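Long-range contacts in TarM (Staphylococcus aureus subsp. aureus 21178, PDB 4X7R), which is a glycosyltransferase of the GT-B fold, holding uridine-5'-diphosphate in the cleft between its two Rossmann-like domains: residues T301-F305 / I483-W487; Y89-R95 / I141-F146; P386-E391 / E411-R417. The protein carries 1 engineered substitution. All blocks are in the same frame, centred on the assembly; numbering follows the deposited sequence.

Contact 1: residues T301-F305 / I483-W487; sequences TISNF and ILEKW. With 3YW ((2S)-2,3-dihydroxypropyl 2-acetamido-2-deoxy-alpha-D-glucopyranoside), chain F.
This is a loop-on-helix hydrophobic contact in which the last helix of the chain packs against the segment leaving the edge strand of the N-terminal parallel sheet. In GT-B enzymes the C-terminal helix commonly crosses back to the N-terminal domain. Residues 301-305 are extended (psi 115 to 157°), and 483-487 are regular helix; the closest CA pair is Ile302 and Ile483, 6.4 Å apart. Ile302 (m, t) points at the helix. Its CG2 meets Ile483 CG2 at 3.7 Å, and its CD1 sits over the five-membered ring of Trp487, 3.9 Å from the centroid, a CH-pi contact. Ile483 (m, t) lays CG2 over the Phe305 ring, 3.6 Å from its centroid, so each isoleucine sets a methyl over one ring face. The Phe305 ring and the five-membered ring of Trp487, near parallel (20°), centroids 5.8 Å apart, barely overlap. No direct hydrogen bond crosses; one water links Trp487 NE1 (2.6 Å) to Ser303 O (2.9 Å), and another links Lys486 NZ (2.6 Å) to Thr301 O (2.7 Å), which suits a lysine at the exposed margin. Asn304 turns its CB away from the helix, and its amide makes weak hydrogen bonds with 3YW O6 (ND2 2.9 Å, OD1 3.1 Å). Phe305 leans on helix 17-31, Trp487 sets its ring edge-to-face with Phe29 of that helix, and Ile302 and Trp487 both touch Ile280 of strand 278-281.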
loop_
_atom_site.group_PDB
_atom_site.type_symbol
_atom_site.label_atom_id
_atom_site.label_comp_id
_atom_site.label_asym_id
_atom_site.label_seq_id
_atom_site.Cartn_x
_atom_site.Cartn_y
_atom_site.Cartn_z
ATOM N N THR A 301 16.215 15.783 -2.599
ATOM C CA THR A 301 16.446 14.372 -2.836
ATOM C C THR A 301 16.788 13.720 -1.517
ATOM O O THR A 301 17.721 14.155 -0.836
ATOM C CB THR A 301 17.573 14.137 -3.850
ATOM O OG1 THR A 301 17.159 14.609 -5.131
ATOM C CG2 THR A 301 17.973 12.655 -3.941
ATOM N N ILE A 302 16.009 12.714 -1.124
ATOM C CA ILE A 302 16.331 11.914 0.057
ATOM C C ILE A 302 15.975 10.482 -0.319
ATOM O O ILE A 302 14.812 10.195 -0.524
ATOM C CB ILE A 302 15.653 12.361 1.409
ATOM C CG1 ILE A 302 15.829 13.851 1.714
ATOM C CG2 ILE A 302 16.166 11.500 2.588
ATOM C CD1 ILE A 302 15.148 14.321 3.022
ATOM N N SER A 303 16.949 9.597 -0.401
ATOM C CA SER A 303 16.746 8.168 -0.683
ATOM C C SER A 303 15.874 7.536 0.402
ATOM O O SER A 303 15.884 7.996 1.546
ATOM C CB SER A 303 18.092 7.437 -0.629
ATOM O OG SER A 303 17.942 6.023 -0.671
ATOM N N ASN A 304 15.210 6.417 0.065
ATOM C CA ASN A 304 14.529 5.620 1.084
ATOM C C ASN A 304 15.634 5.094 1.990
ATOM O O ASN A 304 16.758 4.838 1.510
ATOM C CB ASN A 304 13.890 4.372 0.468
ATOM C CG ASN A 304 12.568 4.611 -0.178
ATOM O OD1 ASN A 304 11.685 5.220 0.417
ATOM N ND2 ASN A 304 12.431 4.169 -1.427
ATOM N N PHE A 305 15.310 4.880 3.285
ATOM C CA PHE A 305 16.256 4.256 4.194
ATOM C C PHE A 305 16.416 2.812 3.720
ATOM O O PHE A 305 15.474 2.230 3.174
ATOM C CB PHE A 305 15.716 4.253 5.624
ATOM C CG PHE A 305 15.925 5.522 6.417
ATOM C CD1 PHE A 305 17.179 5.841 6.941
ATOM C CD2 PHE A 305 14.860 6.388 6.663
ATOM C CE1 PHE A 305 17.356 6.986 7.735
ATOM C CE2 PHE A 305 15.039 7.535 7.447
ATOM C CZ PHE A 305 16.285 7.815 7.992
ATOM N N ILE A 483 21.164 9.674 5.368
ATOM C CA ILE A 483 19.729 9.803 5.092
ATOM C C ILE A 483 19.043 10.498 6.243
ATOM O O ILE A 483 18.330 11.474 6.024
ATOM C CB ILE A 483 19.074 8.461 4.638
ATOM C CG1 ILE A 483 19.668 8.033 3.268
ATOM C CG2 ILE A 483 17.542 8.610 4.538
ATOM C CD1 ILE A 483 19.531 6.532 2.895
ATOM N N LEU A 484 19.320 10.049 7.484
ATOM C CA LEU A 484 18.781 10.681 8.684
ATOM C C LEU A 484 19.257 12.136 8.800
ATOM O O LEU A 484 18.459 12.994 9.100
ATOM C CB LEU A 484 19.204 9.883 9.912
ATOM C CG LEU A 484 18.817 10.433 11.253
ATOM C CD1 LEU A 484 17.244 10.385 11.468
ATOM C CD2 LEU A 484 19.578 9.718 12.333
ATOM N N GLU A 485 20.520 12.426 8.508
ATOM C CA GLU A 485 21.021 13.810 8.532
ATOM C C GLU A 485 20.340 14.691 7.481
ATOM O O GLU A 485 20.128 15.862 7.750
ATOM C CB GLU A 485 22.531 13.846 8.358
ATOM C CG GLU A 485 23.281 13.385 9.600
ATOM C CD GLU A 485 24.682 12.885 9.276
ATOM O OE1 GLU A 485 25.240 13.292 8.230
ATOM O OE2 GLU A 485 25.213 12.057 10.052
ATOM N N LYS A 486 19.970 14.123 6.304
ATOM C CA LYS A 486 19.233 14.838 5.268
ATOM C C LYS A 486 17.863 15.274 5.752
ATOM O O LYS A 486 17.473 16.412 5.486
ATOM C CB LYS A 486 19.121 14.025 3.967
ATOM C CG LYS A 486 20.415 14.139 3.149
ATOM C CD LYS A 486 20.466 13.064 2.073
ATOM C CE LYS A 486 21.803 13.129 1.349
ATOM N NZ LYS A 486 21.689 12.515 0.011
ATOM N N TRP A 487 17.145 14.388 6.462
ATOM C CA TRP A 487 15.839 14.684 7.044
ATOM C C TRP A 487 15.975 15.724 8.147
ATOM O O TRP A 487 15.176 16.658 8.185
ATOM C CB TRP A 487 15.187 13.406 7.633
ATOM C CG TRP A 487 14.495 12.540 6.611
ATOM C CD1 TRP A 487 14.866 11.288 6.208
ATOM C CD2 TRP A 487 13.275 12.850 5.904
ATOM N NE1 TRP A 487 13.963 10.803 5.284
ATOM C CE2 TRP A 487 12.974 11.742 5.085
ATOM C CE3 TRP A 487 12.427 13.967 5.871
ATOM C CZ2 TRP A 487 11.815 11.694 4.290
ATOM C CZ3 TRP A 487 11.293 13.930 5.072
ATOM C CH2 TRP A 487 10.994 12.804 4.295
HETATM O O3A 3YW F . 1.696 4.542 -5.878
HETATM C C4A 3YW F . 4.613 3.072 -4.042
HETATM C C5A 3YW F . 3.578 3.253 -5.124
HETATM O O5 3YW F . 7.586 3.643 -3.497
HETATM C C6A 3YW F . 2.705 4.461 -4.883
HETATM C C5 3YW F . 8.749 2.844 -3.241
HETATM C C6 3YW F . 9.259 3.253 -1.880
HETATM C C4 3YW F . 9.742 3.051 -4.383
HETATM O O6 3YW F . 9.580 4.634 -1.825
HETATM C C3 3YW F . 9.130 2.478 -5.657
HETATM O O4 3YW F . 10.958 2.365 -4.106
HETATM O O3 3YW F . 9.992 2.657 -6.782
HETATM O O7 3YW F . 7.109 3.758 -8.556
HETATM C C7 3YW F . 6.822 2.632 -8.161
HETATM C C8 3YW F . 6.216 1.603 -9.067
HETATM N N2 3YW F . 7.038 2.247 -6.903
HETATM C C2 3YW F . 7.745 3.064 -5.930
HETATM C C1 3YW F . 6.873 3.317 -4.686
HETATM O O1 3YW F . 5.809 2.430 -4.489
HETATM O O2 3YW F . 2.769 2.079 -5.191
HETATM O O HOH W 1 20.343 14.191 -1.462
HETATM O O HOH W 2 14.088 8.693 3.769
HETATM O O HOH W 3 19.898 10.376 -0.079
#

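Contact 2: residues Y89-R95 / I141-F146; sequences YKHISER and IERFSF
Helix 86-95 packs on strand 139-147 of the antiparallel sheet inserted between strands of the N-terminal Rossmann-like domain. The segment axes pass 12.3 Å apart, with their N-to-C directions at 124° and Ile92 and Phe144 the closest CA pair (9.2 Å). Tyr89, Ile92 and Arg95 form the helix face. On the strand, alternation sends Glu142, Phe144 and Phe146 toward it, and a classic beta bulge at Ile141 and Glu142, opposite Phe134, brings Ile141 round too. Phe144 (chi1 -70°, chi2 89°) offers a flat ring face to Ile92 (m, t), whose CD1 lies 4.0 Å from the centroid; Phe146 (chi1 -55°) turns its edge to Ile92 CD1, 4.1 Å from CZ, and Tyr89 CE1 lies 4.0 Å from Phe146 CE2. Arg95 (m, t, bent at chi3 = p), long enough to reach the strand, passes NH1 by the edge of Phe144, 4.1 Å from CE1, and adds a cation-pi contact with Phe134. Glu142 (p, t) completes a salt bridge: its OE2 accepts from Arg95 NH1 (2.5 Å) and NH2 (2.8 Å).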
loop_
_atom_site.group_PDB
_atom_site.type_symbol
_atom_site.label_atom_id
_atom_site.label_comp_id
_atom_site.label_asym_id
_atom_site.label_seq_id
_atom_site.Cartn_x
_atom_site.Cartn_y
_atom_site.Cartn_z
ATOM N N TYR A 89 -29.892 -4.710 18.516
ATOM C CA TYR A 89 -29.930 -6.160 18.302
ATOM C C TYR A 89 -31.325 -6.726 18.438
ATOM O O TYR A 89 -31.693 -7.612 17.662
ATOM C CB TYR A 89 -28.939 -6.884 19.217
ATOM C CG TYR A 89 -27.504 -6.563 18.874
ATOM C CD1 TYR A 89 -26.856 -7.209 17.824
ATOM C CD2 TYR A 89 -26.791 -5.600 19.594
ATOM C CE1 TYR A 89 -25.536 -6.914 17.502
ATOM C CE2 TYR A 89 -25.472 -5.285 19.270
ATOM C CZ TYR A 89 -24.846 -5.957 18.231
ATOM O OH TYR A 89 -23.545 -5.682 17.908
ATOM N N LYS A 90 -32.117 -6.179 19.393
ATOM C CA LYS A 90 -33.505 -6.569 19.633
ATOM C C LYS A 90 -34.356 -6.175 18.427
ATOM O O LYS A 90 -35.140 -6.997 17.964
ATOM C CB LYS A 90 -34.041 -5.930 20.926
ATOM C CG LYS A 90 -35.465 -6.387 21.298
ATOM C CD LYS A 90 -35.922 -5.849 22.657
ATOM C CE LYS A 90 -37.054 -6.658 23.267
ATOM N NZ LYS A 90 -38.355 -6.443 22.568
ATOM N N HIS A 91 -34.163 -4.939 17.897
ATOM C CA HIS A 91 -34.834 -4.385 16.713
ATOM C C HIS A 91 -34.636 -5.326 15.501
ATOM O O HIS A 91 -35.613 -5.700 14.852
ATOM C CB HIS A 91 -34.290 -2.964 16.414
ATOM C CG HIS A 91 -34.686 -2.374 15.087
ATOM N ND1 HIS A 91 -33.797 -2.341 13.993
ATOM C CD2 HIS A 91 -35.850 -1.785 14.719
ATOM C CE1 HIS A 91 -34.467 -1.758 13.009
ATOM N NE2 HIS A 91 -35.708 -1.406 13.400
ATOM N N ILE A 92 -33.359 -5.706 15.217
ATOM C CA ILE A 92 -32.995 -6.603 14.107
ATOM C C ILE A 92 -33.692 -7.983 14.261
ATOM O O ILE A 92 -34.265 -8.485 13.290
ATOM C CB ILE A 92 -31.451 -6.686 13.918
ATOM C CG1 ILE A 92 -30.866 -5.293 13.553
ATOM C CG2 ILE A 92 -31.059 -7.753 12.865
ATOM C CD1 ILE A 92 -29.350 -5.204 13.573
ATOM N N SER A 93 -33.656 -8.559 15.481
ATOM C CA SER A 93 -34.297 -9.835 15.817
ATOM C C SER A 93 -35.809 -9.771 15.611
ATOM O O SER A 93 -36.385 -10.741 15.123
ATOM C CB SER A 93 -34.023 -10.219 17.270
ATOM O OG SER A 93 -32.636 -10.218 17.558
ATOM N N GLU A 94 -36.448 -8.642 15.992
ATOM C CA GLU A 94 -37.902 -8.455 15.867
ATOM C C GLU A 94 -38.371 -8.436 14.425
ATOM O O GLU A 94 -39.450 -8.939 14.138
ATOM C CB GLU A 94 -38.396 -7.193 16.599
ATOM C CG GLU A 94 -38.447 -7.286 18.123
ATOM C CD GLU A 94 -39.159 -8.471 18.758
ATOM O OE1 GLU A 94 -40.228 -8.880 18.248
ATOM O OE2 GLU A 94 -38.654 -8.971 19.790
ATOM N N ARG A 95 -37.555 -7.875 13.516
ATOM C CA ARG A 95 -37.852 -7.790 12.083
ATOM C C ARG A 95 -37.803 -9.161 11.412
ATOM O O ARG A 95 -38.385 -9.335 10.341
ATOM C CB ARG A 95 -36.896 -6.813 11.382
ATOM C CG ARG A 95 -37.054 -5.378 11.862
ATOM C CD ARG A 95 -35.937 -4.500 11.357
ATOM N NE ARG A 95 -36.068 -4.219 9.929
ATOM C CZ ARG A 95 -35.306 -3.357 9.268
ATOM N NH1 ARG A 95 -34.349 -2.689 9.897
ATOM N NH2 ARG A 95 -35.492 -3.159 7.973
ATOM N N ILE A 141 -33.392 -2.283 0.968
ATOM C CA ILE A 141 -33.361 -0.960 1.602
ATOM C C ILE A 141 -32.071 -0.749 2.418
ATOM O O ILE A 141 -31.449 0.323 2.355
ATOM C CB ILE A 141 -34.674 -0.651 2.375
ATOM C CG1 ILE A 141 -34.995 -1.727 3.439
ATOM C CG2 ILE A 141 -35.846 -0.487 1.379
ATOM C CD1 ILE A 141 -36.025 -1.344 4.482
ATOM N N GLU A 142 -31.637 -1.793 3.152
ATOM C CA GLU A 142 -30.449 -1.693 3.988
ATOM C C GLU A 142 -29.628 -2.952 4.168
ATOM O O GLU A 142 -30.113 -4.061 3.957
ATOM C CB GLU A 142 -30.796 -1.081 5.351
ATOM C CG GLU A 142 -31.924 -1.783 6.054
ATOM C CD GLU A 142 -32.643 -0.924 7.066
ATOM O OE1 GLU A 142 -32.597 0.323 6.956
ATOM O OE2 GLU A 142 -33.269 -1.510 7.972
ATOM N N ARG A 143 -28.376 -2.760 4.602
ATOM C CA ARG A 143 -27.449 -3.825 4.926
ATOM C C ARG A 143 -26.754 -3.535 6.251
ATOM O O ARG A 143 -26.082 -2.506 6.372
ATOM C CB ARG A 143 -26.403 -4.031 3.809
ATOM C CG ARG A 143 -25.194 -4.876 4.245
ATOM C CD ARG A 143 -24.230 -5.180 3.122
ATOM N NE ARG A 143 -24.773 -6.259 2.296
ATOM C CZ ARG A 143 -24.068 -6.994 1.446
ATOM N NH1 ARG A 143 -22.767 -6.786 1.300
ATOM N NH2 ARG A 143 -24.654 -7.966 0.759
ATOM N N PHE A 144 -26.856 -4.475 7.200
ATOM C CA PHE A 144 -26.108 -4.452 8.450
ATOM C C PHE A 144 -24.925 -5.438 8.287
ATOM O O PHE A 144 -25.130 -6.616 7.941
ATOM C CB PHE A 144 -26.988 -4.873 9.644
ATOM C CG PHE A 144 -28.047 -3.869 10.019
ATOM C CD1 PHE A 144 -29.306 -3.907 9.427
ATOM C CD2 PHE A 144 -27.783 -2.875 10.957
ATOM C CE1 PHE A 144 -30.279 -2.963 9.758
ATOM C CE2 PHE A 144 -28.771 -1.947 11.311
ATOM C CZ PHE A 144 -30.014 -1.996 10.710
ATOM N N SER A 145 -23.703 -4.942 8.538
ATOM C CA SER A 145 -22.455 -5.700 8.472
ATOM C C SER A 145 -21.940 -5.968 9.879
ATOM O O SER A 145 -21.878 -5.052 10.711
ATOM C CB SER A 145 -21.413 -4.959 7.640
ATOM O OG SER A 145 -21.948 -4.730 6.347
ATOM N N PHE A 146 -21.609 -7.241 10.141
ATOM C CA PHE A 146 -21.138 -7.758 11.429
ATOM C C PHE A 146 -19.789 -8.457 11.315
ATOM O O PHE A 146 -19.499 -9.081 10.297
ATOM C CB PHE A 146 -22.147 -8.781 11.994
ATOM C CG PHE A 146 -23.582 -8.336 12.158
ATOM C CD1 PHE A 146 -24.441 -8.283 11.064
ATOM C CD2 PHE A 146 -24.104 -8.067 13.418
ATOM C CE1 PHE A 146 -25.768 -7.881 11.214
ATOM C CE2 PHE A 146 -25.434 -7.671 13.572
ATOM C CZ PHE A 146 -26.262 -7.585 12.469
#

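Contact 3: residues P386-E391 / E411-R417; sequences PQKCLE and EAMISKR. With UDP (uridine-5'-diphosphate), chain E.
Two short hydrogen bonds from the ribose of UDP to one carboxylate lead this contact: O3' donates to Glu411 OE2 at 2.5 Å, and O2' to Glu411 OE1 at 2.7 Å. A glutamate suits a vicinal diol, since each oxygen can accept from one hydroxyl. Its place is consistent with the second glutamate of this family's EX7E motif. At the other end Arg417 grips the backbone of helix 386-391, its NE donating to Leu390 O (2.8 Å) and its NH2 to Glu391 O (3.0 Å), both close to the guanidinium plane. Two m torsions, chi1 -56° and chi2 -41°, bend the side chain into place, and NH2 also reaches His314 O. The turn that brings Arg417 here is a Schellman motif ending helix 407-414: Lys416, at positive phi (58°), is the C-prime residue, Arg417 N bonds Ala412 O (2.8 Å), and Lys416 N bonds Met413 O (3.0 Å). Between these polar ends lies Leu390 (m, t). Its CD2 rests 3.9 Å from Ala412 CB and its CD1 3.9 Å from Ser415 OG; small residues let the leucine come close, with Leu390 and Ala412 CA atoms 6.4 Å apart. Pro386 CG comes within 3.5 Å of UDP O2'. Both segments lie against the C-terminal parallel sheet, Leu390 and Ala412 on Val396 of strand 395-398 and Pro386 on Ile324 of strand 320-324, while Met413 and Ile414 lean on helix 460-477.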
loop_
_atom_site.group_PDB
_atom_site.type_symbol
_atom_site.label_atom_id
_atom_site.label_comp_id
_atom_site.label_asym_id
_atom_site.label_seq_id
_atom_site.Cartn_x
_atom_site.Cartn_y
_atom_site.Cartn_z
ATOM N N PRO A 386 10.458 -11.883 2.189
ATOM C CA PRO A 386 11.217 -11.774 0.921
ATOM C C PRO A 386 12.707 -12.062 1.065
ATOM O O PRO A 386 13.283 -12.660 0.162
ATOM C CB PRO A 386 10.928 -10.349 0.439
ATOM C CG PRO A 386 10.521 -9.597 1.653
ATOM C CD PRO A 386 9.830 -10.593 2.547
ATOM N N GLN A 387 13.310 -11.706 2.222
ATOM C CA GLN A 387 14.731 -11.940 2.541
ATOM C C GLN A 387 15.119 -13.429 2.461
ATOM O O GLN A 387 16.233 -13.747 2.022
ATOM C CB GLN A 387 15.085 -11.403 3.936
ATOM C CG GLN A 387 15.036 -9.892 4.081
ATOM C CD GLN A 387 15.201 -9.439 5.525
ATOM O OE1 GLN A 387 15.728 -10.153 6.401
ATOM N NE2 GLN A 387 14.767 -8.215 5.801
ATOM N N LYS A 388 14.207 -14.327 2.911
ATOM C CA LYS A 388 14.409 -15.779 2.880
ATOM C C LYS A 388 14.300 -16.283 1.448
ATOM O O LYS A 388 15.079 -17.151 1.056
ATOM C CB LYS A 388 13.413 -16.517 3.804
ATOM C CG LYS A 388 13.755 -16.419 5.285
ATOM C CD LYS A 388 12.621 -16.976 6.144
ATOM C CE LYS A 388 12.889 -16.864 7.625
ATOM N NZ LYS A 388 11.774 -17.439 8.428
ATOM N N CYS A 389 13.345 -15.721 0.662
ATOM C CA CYS A 389 13.150 -16.062 -0.750
ATOM C C CYS A 389 14.385 -15.664 -1.561
ATOM O O CYS A 389 14.763 -16.384 -2.489
ATOM C CB CYS A 389 11.894 -15.400 -1.301
ATOM S SG CYS A 389 10.369 -15.873 -0.449
ATOM N N LEU A 390 15.017 -14.527 -1.187
ATOM C CA LEU A 390 16.211 -13.987 -1.843
ATOM C C LEU A 390 17.420 -14.924 -1.799
ATOM O O LEU A 390 18.226 -14.928 -2.730
ATOM C CB LEU A 390 16.561 -12.586 -1.307
ATOM C CG LEU A 390 15.667 -11.437 -1.782
ATOM C CD1 LEU A 390 15.856 -10.217 -0.925
ATOM C CD2 LEU A 390 15.907 -11.113 -3.251
ATOM N N GLU A 391 17.512 -15.750 -0.743
ATOM C CA GLU A 391 18.576 -16.743 -0.543
ATOM C C GLU A 391 18.493 -17.828 -1.633
ATOM O O GLU A 391 19.524 -18.321 -2.100
ATOM C CB GLU A 391 18.456 -17.397 0.849
ATOM C CG GLU A 391 18.360 -16.432 2.021
ATOM C CD GLU A 391 18.533 -17.070 3.387
ATOM O OE1 GLU A 391 19.644 -17.572 3.680
ATOM O OE2 GLU A 391 17.561 -17.047 4.176
ATOM N N GLU A 411 17.010 -4.504 -2.247
ATOM C CA GLU A 411 16.939 -5.626 -1.291
ATOM C C GLU A 411 17.724 -6.831 -1.810
ATOM O O GLU A 411 18.496 -7.407 -1.056
ATOM C CB GLU A 411 15.488 -6.016 -0.995
ATOM C CG GLU A 411 14.756 -5.022 -0.106
ATOM C CD GLU A 411 13.252 -5.192 -0.057
ATOM O OE1 GLU A 411 12.763 -6.295 -0.400
ATOM O OE2 GLU A 411 12.555 -4.213 0.296
ATOM N N ALA A 412 17.579 -7.158 -3.107
ATOM C CA ALA A 412 18.293 -8.260 -3.761
ATOM C C ALA A 412 19.796 -8.034 -3.702
ATOM O O ALA A 412 20.546 -8.960 -3.401
ATOM C CB ALA A 412 17.842 -8.389 -5.207
ATOM N N MET A 413 20.232 -6.794 -3.943
ATOM C CA MET A 413 21.644 -6.412 -3.904
ATOM C C MET A 413 22.210 -6.547 -2.493
ATOM O O MET A 413 23.344 -7.022 -2.333
ATOM C CB MET A 413 21.840 -5.013 -4.478
ATOM C CG MET A 413 21.669 -4.994 -5.988
ATOM S SD MET A 413 21.739 -3.358 -6.725
ATOM C CE MET A 413 23.459 -2.987 -6.531
ATOM N N ILE A 414 21.403 -6.199 -1.470
ATOM C CA ILE A 414 21.788 -6.375 -0.052
ATOM C C ILE A 414 22.019 -7.885 0.244
ATOM O O ILE A 414 22.993 -8.234 0.907
ATOM C CB ILE A 414 20.783 -5.709 0.921
ATOM C CG1 ILE A 414 20.752 -4.192 0.702
ATOM C CG2 ILE A 414 21.093 -6.037 2.398
ATOM C CD1 ILE A 414 19.497 -3.563 1.128
ATOM N N SER A 415 21.182 -8.773 -0.335
ATOM C CA SER A 415 21.338 -10.221 -0.168
ATOM C C SER A 415 22.342 -10.824 -1.155
ATOM O O SER A 415 22.324 -12.033 -1.368
ATOM C CB SER A 415 19.987 -10.920 -0.245
ATOM O OG SER A 415 19.273 -10.688 0.957
ATOM N N LYS A 416 23.228 -9.983 -1.750
ATOM C CA LYS A 416 24.265 -10.387 -2.726
ATOM C C LYS A 416 23.687 -11.096 -3.972
ATOM O O LYS A 416 24.332 -11.979 -4.548
ATOM C CB LYS A 416 25.377 -11.229 -2.066
ATOM C CG LYS A 416 26.180 -10.527 -0.984
ATOM C CD LYS A 416 27.243 -11.473 -0.447
ATOM C CE LYS A 416 28.131 -10.823 0.581
ATOM N NZ LYS A 416 29.037 -11.807 1.243
ATOM N N ARG A 417 22.458 -10.709 -4.371
ATOM C CA ARG A 417 21.758 -11.250 -5.541
ATOM C C ARG A 417 21.809 -10.166 -6.621
ATOM O O ARG A 417 21.192 -9.115 -6.461
ATOM C CB ARG A 417 20.293 -11.676 -5.204
ATOM C CG ARG A 417 20.154 -12.692 -4.043
ATOM C CD ARG A 417 21.223 -13.772 -4.081
ATOM N NE ARG A 417 21.039 -14.854 -3.113
ATOM C CZ ARG A 417 22.000 -15.317 -2.313
ATOM N NH1 ARG A 417 23.194 -14.739 -2.292
ATOM N NH2 ARG A 417 21.764 -16.344 -1.512
HETATM N N1 UDP E . 7.082 -7.251 -1.230
HETATM C C2 UDP E . 7.027 -8.283 -0.311
HETATM N N3 UDP E . 6.474 -9.452 -0.780
HETATM C C4 UDP E . 5.959 -9.683 -2.036
HETATM C C5 UDP E . 6.003 -8.551 -2.925
HETATM C C6 UDP E . 6.552 -7.394 -2.506
HETATM O O2 UDP E . 7.437 -8.178 0.837
HETATM O O4 UDP E . 5.530 -10.817 -2.321
HETATM C "C1'" UDP E . 7.846 -6.043 -0.827
HETATM C "C2'" UDP E . 9.317 -6.072 -1.232
HETATM O "O2'" UDP E . 10.098 -6.753 -0.264
HETATM C "C3'" UDP E . 9.647 -4.579 -1.278
HETATM C "C4'" UDP E . 8.335 -3.952 -1.742
HETATM O "O4'" UDP E . 7.289 -4.912 -1.461
HETATM O "O3'" UDP E . 10.132 -3.999 -0.066
HETATM C "C5'" UDP E . 8.302 -3.558 -3.196
HETATM O "O5'" UDP E . 9.111 -2.368 -3.320
HETATM P PA UDP E . 9.482 -1.631 -4.697
HETATM O O1A UDP E . 10.042 -0.296 -4.387
HETATM O O2A UDP E . 10.500 -2.497 -5.455
HETATM O O3A UDP E . 8.176 -1.494 -5.544
HETATM P PB UDP E . 6.718 -0.909 -5.219
HETATM O O1B UDP E . 6.840 0.285 -4.308
HETATM O O2B UDP E . 5.853 -1.979 -4.545
HETATM O O3B UDP E . 6.075 -0.454 -6.515
#

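In the fold
Contact 2 lies in the inserted antiparallel sheet, contact 3 in the C-terminal domain, and contact 1 joins the last helix to the N-terminal domain; all are partly buried. Contact 2 sits far out, about 51 Å from contact 3 and 52 Å from contact 1, centre to centre, and has no part in the ligand pockets. Contacts 1 and 3 are neighbours, about 7 Å apart at their nearest atoms, and both meet bound groups: Asn304 reaches 3YW, and Pro386 and Glu411 reach UDP. Their cross-segment chemistry differs. Contact 1 is apolar with bridging waters; contact 3 uses arginine-to-carbonyl bonds; contact 2 combines aromatic packing with a salt bridge.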